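Local coordinates for protein phosphoheptose isomerase (Neisseria gonorrhoeae, PDB 5I01) that probably isomerises sedoheptulose 7-phosphate to D-glycero-D-manno-heptose 7-phosphate, the first step of heptose synthesis, as a zinc-dependent homotetramer, at residues S122-V134 / L147-L159. The protein carries 1 engineered substitution. Sequence-based numbering, arbitrary orientation.
Sequences STSGNSANVIEAV and LTGRDGGKIAAML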
# COMPACT_ATOMS: atom_id res chain seq x y z
N SER A 122 8.44 16.97 -3.22
CA SER A 122 9.47 16.74 -4.22
C SER A 122 10.81 17.35 -3.78
O SER A 122 10.95 18.57 -3.71
CB SER A 122 9.02 17.37 -5.54
OG SER A 122 10.03 17.27 -6.53
N THR A 123 11.81 16.50 -3.53
CA THR A 123 13.07 16.99 -2.99
C THR A 123 13.87 17.88 -3.94
O THR A 123 14.63 18.68 -3.46
CB THR A 123 13.96 15.85 -2.49
OG1 THR A 123 14.24 14.95 -3.56
CG2 THR A 123 13.28 15.11 -1.34
N SER A 124 13.69 17.73 -5.26
CA SER A 124 14.32 18.63 -6.25
C SER A 124 13.40 19.73 -6.83
O SER A 124 13.88 20.69 -7.43
CB SER A 124 14.90 17.82 -7.41
OG SER A 124 13.88 17.09 -8.08
N GLY A 125 12.08 19.58 -6.67
CA GLY A 125 11.12 20.46 -7.32
C GLY A 125 10.93 20.18 -8.81
O GLY A 125 10.27 20.96 -9.49
N ASN A 126 11.48 19.07 -9.30
CA ASN A 126 11.46 18.72 -10.74
C ASN A 126 10.76 17.38 -11.04
O ASN A 126 10.77 16.94 -12.20
CB ASN A 126 12.90 18.67 -11.28
CG ASN A 126 13.61 20.01 -11.19
OD1 ASN A 126 13.06 21.06 -11.53
ND2 ASN A 126 14.85 19.98 -10.74
N SER A 127 10.14 16.76 -10.04
CA SER A 127 9.42 15.49 -10.23
C SER A 127 8.29 15.66 -11.24
O SER A 127 7.33 16.40 -10.99
CB SER A 127 8.86 14.97 -8.90
OG SER A 127 9.89 14.51 -8.06
N ALA A 128 8.42 14.96 -12.37
CA ALA A 128 7.46 15.03 -13.48
C ALA A 128 6.01 14.74 -13.07
O ALA A 128 5.10 15.49 -13.45
CB ALA A 128 7.88 14.09 -14.61
N ASN A 129 5.80 13.67 -12.29
CA ASN A 129 4.42 13.34 -11.84
C ASN A 129 3.83 14.32 -10.82
O ASN A 129 2.62 14.53 -10.81
CB ASN A 129 4.26 11.89 -11.37
CG ASN A 129 5.22 11.50 -10.26
OD1 ASN A 129 5.94 12.33 -9.71
ND2 ASN A 129 5.23 10.21 -9.94
N VAL A 130 4.68 14.94 -10.00
CA VAL A 130 4.24 16.00 -9.08
C VAL A 130 3.91 17.31 -9.82
O VAL A 130 2.96 17.99 -9.46
CB VAL A 130 5.26 16.28 -7.95
CG1 VAL A 130 4.70 17.31 -6.97
CG2 VAL A 130 5.62 14.98 -7.24
N ILE A 131 4.70 17.65 -10.85
CA ILE A 131 4.39 18.78 -11.75
C ILE A 131 3.02 18.62 -12.43
O ILE A 131 2.19 19.54 -12.39
CB ILE A 131 5.48 18.96 -12.85
CG1 ILE A 131 6.81 19.46 -12.23
CG2 ILE A 131 5.01 19.91 -13.97
CD1 ILE A 131 8.02 19.30 -13.14
N GLU A 132 2.79 17.47 -13.06
CA GLU A 132 1.49 17.21 -13.71
C GLU A 132 0.32 17.29 -12.71
O GLU A 132 -0.77 17.76 -13.06
CB GLU A 132 1.49 15.87 -14.47
CG GLU A 132 2.11 15.94 -15.86
CD GLU A 132 1.16 16.53 -16.91
OE1 GLU A 132 0.08 15.95 -17.18
OE2 GLU A 132 1.50 17.58 -17.50
N ALA A 133 0.56 16.85 -11.46
CA ALA A 133 -0.43 16.98 -10.38
C ALA A 133 -0.76 18.44 -10.03
O ALA A 133 -1.91 18.76 -9.75
CB ALA A 133 0.03 16.24 -9.13
N VAL A 134 0.26 19.31 -10.03
CA VAL A 134 0.07 20.75 -9.81
C VAL A 134 -0.83 21.38 -10.89
O VAL A 134 -1.76 22.15 -10.57
CB VAL A 134 1.43 21.49 -9.72
CG1 VAL A 134 1.25 23.01 -9.72
CG2 VAL A 134 2.19 21.06 -8.47
N LEU A 147 6.22 21.15 -1.03
CA LEU A 147 7.38 20.86 -0.20
C LEU A 147 8.51 20.49 -1.14
O LEU A 147 8.51 19.38 -1.70
CB LEU A 147 7.07 19.75 0.81
CG LEU A 147 6.32 20.21 2.07
CD1 LEU A 147 4.93 20.71 1.71
CD2 LEU A 147 6.22 19.12 3.11
N THR A 148 9.46 21.41 -1.33
CA THR A 148 10.60 21.23 -2.25
C THR A 148 11.95 21.36 -1.56
O THR A 148 12.02 21.69 -0.38
CB THR A 148 10.56 22.25 -3.42
OG1 THR A 148 10.85 23.56 -2.93
CG2 THR A 148 9.18 22.24 -4.11
N GLY A 149 13.01 21.09 -2.32
CA GLY A 149 14.40 21.27 -1.86
C GLY A 149 15.23 21.95 -2.92
O GLY A 149 14.75 22.22 -4.01
N ARG A 150 16.49 22.20 -2.59
CA ARG A 150 17.45 22.89 -3.49
C ARG A 150 16.96 24.32 -3.85
O ARG A 150 16.77 25.12 -2.94
CB ARG A 150 17.80 22.00 -4.71
CG ARG A 150 18.49 20.71 -4.29
CD ARG A 150 18.47 19.62 -5.35
NE ARG A 150 18.87 18.34 -4.75
CZ ARG A 150 19.12 17.21 -5.43
NH1 ARG A 150 19.01 17.16 -6.76
NH2 ARG A 150 19.48 16.11 -4.77
N ASP A 151 16.75 24.63 -5.14
CA ASP A 151 16.23 25.96 -5.54
C ASP A 151 14.72 25.99 -5.75
O ASP A 151 14.17 27.03 -6.10
CB ASP A 151 16.97 26.51 -6.79
CG ASP A 151 16.71 25.69 -8.07
OD1 ASP A 151 15.88 24.75 -8.06
OD2 ASP A 151 17.34 26.02 -9.10
N GLY A 152 14.06 24.85 -5.54
CA GLY A 152 12.63 24.71 -5.75
C GLY A 152 12.22 24.17 -7.11
O GLY A 152 11.04 23.87 -7.30
N GLY A 153 13.15 24.07 -8.05
CA GLY A 153 12.90 23.46 -9.36
C GLY A 153 11.79 24.09 -10.18
O GLY A 153 11.45 25.26 -9.97
N LYS A 154 11.23 23.32 -11.10
CA LYS A 154 10.12 23.80 -11.93
C LYS A 154 8.86 24.07 -11.11
O LYS A 154 8.09 24.97 -11.45
CB LYS A 154 9.80 22.79 -13.02
CG LYS A 154 10.97 22.46 -13.93
CD LYS A 154 10.51 22.19 -15.36
CE LYS A 154 11.63 21.63 -16.23
NZ LYS A 154 12.04 20.28 -15.77
N ILE A 155 8.66 23.31 -10.03
CA ILE A 155 7.49 23.46 -9.14
C ILE A 155 7.40 24.85 -8.49
O ILE A 155 6.33 25.46 -8.52
CB ILE A 155 7.40 22.31 -8.09
CG1 ILE A 155 7.06 20.99 -8.80
CG2 ILE A 155 6.34 22.61 -7.04
CD1 ILE A 155 7.32 19.74 -7.98
N ALA A 156 8.50 25.34 -7.93
CA ALA A 156 8.55 26.69 -7.34
C ALA A 156 8.22 27.77 -8.37
O ALA A 156 7.46 28.70 -8.07
CB ALA A 156 9.91 26.96 -6.71
N ALA A 157 8.78 27.63 -9.57
CA ALA A 157 8.48 28.52 -10.70
C ALA A 157 6.99 28.54 -11.08
O ALA A 157 6.48 29.57 -11.51
CB ALA A 157 9.32 28.15 -11.93
N MET A 158 6.30 27.42 -10.87
CA MET A 158 4.94 27.18 -11.36
C MET A 158 3.81 27.72 -10.46
O MET A 158 2.67 27.76 -10.90
CB MET A 158 4.78 25.66 -11.54
CG MET A 158 3.73 25.17 -12.52
SD MET A 158 3.52 23.36 -12.53
CE MET A 158 5.11 22.77 -11.98
N LEU A 159 4.10 28.15 -9.24
CA LEU A 159 3.05 28.47 -8.25
C LEU A 159 2.34 29.83 -8.42
O LEU A 159 2.98 30.84 -8.70
CB LEU A 159 3.61 28.40 -6.83
CG LEU A 159 4.36 27.13 -6.38
CD1 LEU A 159 4.68 27.22 -4.90
CD2 LEU A 159 3.59 25.86 -6.69
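In the parallel-sheet fold of the SIS family, the serine-rich loop at the carboxyl end of strand 117-122 meets the next strand-turn-helix unit through Gly125, Ile155 and Asn126. The strands set the start of the loop: Ser122 N donates to Leu147 O at 2.9 Å. The serine loop then presses, at Gly125, against the glycine-rich turn that follows strand 143-149, Gly125 and Gly153 bringing their CA atoms to 4.0 Å; neither residue carries a side chain at this approach, and Gly125 CA makes a CA-H...O contact with Gly152 O at 3.4 Å. Here two acceptors of the loop meet the first turn of helix 153-158. Gly125 O takes the N-H of Ile155 in its carbonyl plane, whereas Asn126 OD1 receives Lys154 N at 2.9 Å from a direction tilted 26° out of the amide plane. Asn126 reaches it because CG turns away from its own carbonyl carbon (chi1 -62°).

Beyond the loop, helices 128-134 and 153-158 run nearly parallel, 14° apart, with an apolar seam between them. Ile155 sends CD1 across Val130 CG1 at roughly a right angle, and its CG1 meets Ile131 CG1. Further along, the methionine thioether is shared: Met158 CE lies 3.5 Å from Ile131 CG2, while SD comes tip to tip with Val134 CG1 at 3.6 Å.

Ser122, Thr123, Ser124 and Ser127 are predicted to bind the substrate, and Ser122 OG and Ser127 OG are hydrogen-bonded to each other. The bonds at Ser122, Gly125 and Asn126, backed by this seam, would therefore help hold the loop's serines in place for the sugar phosphate.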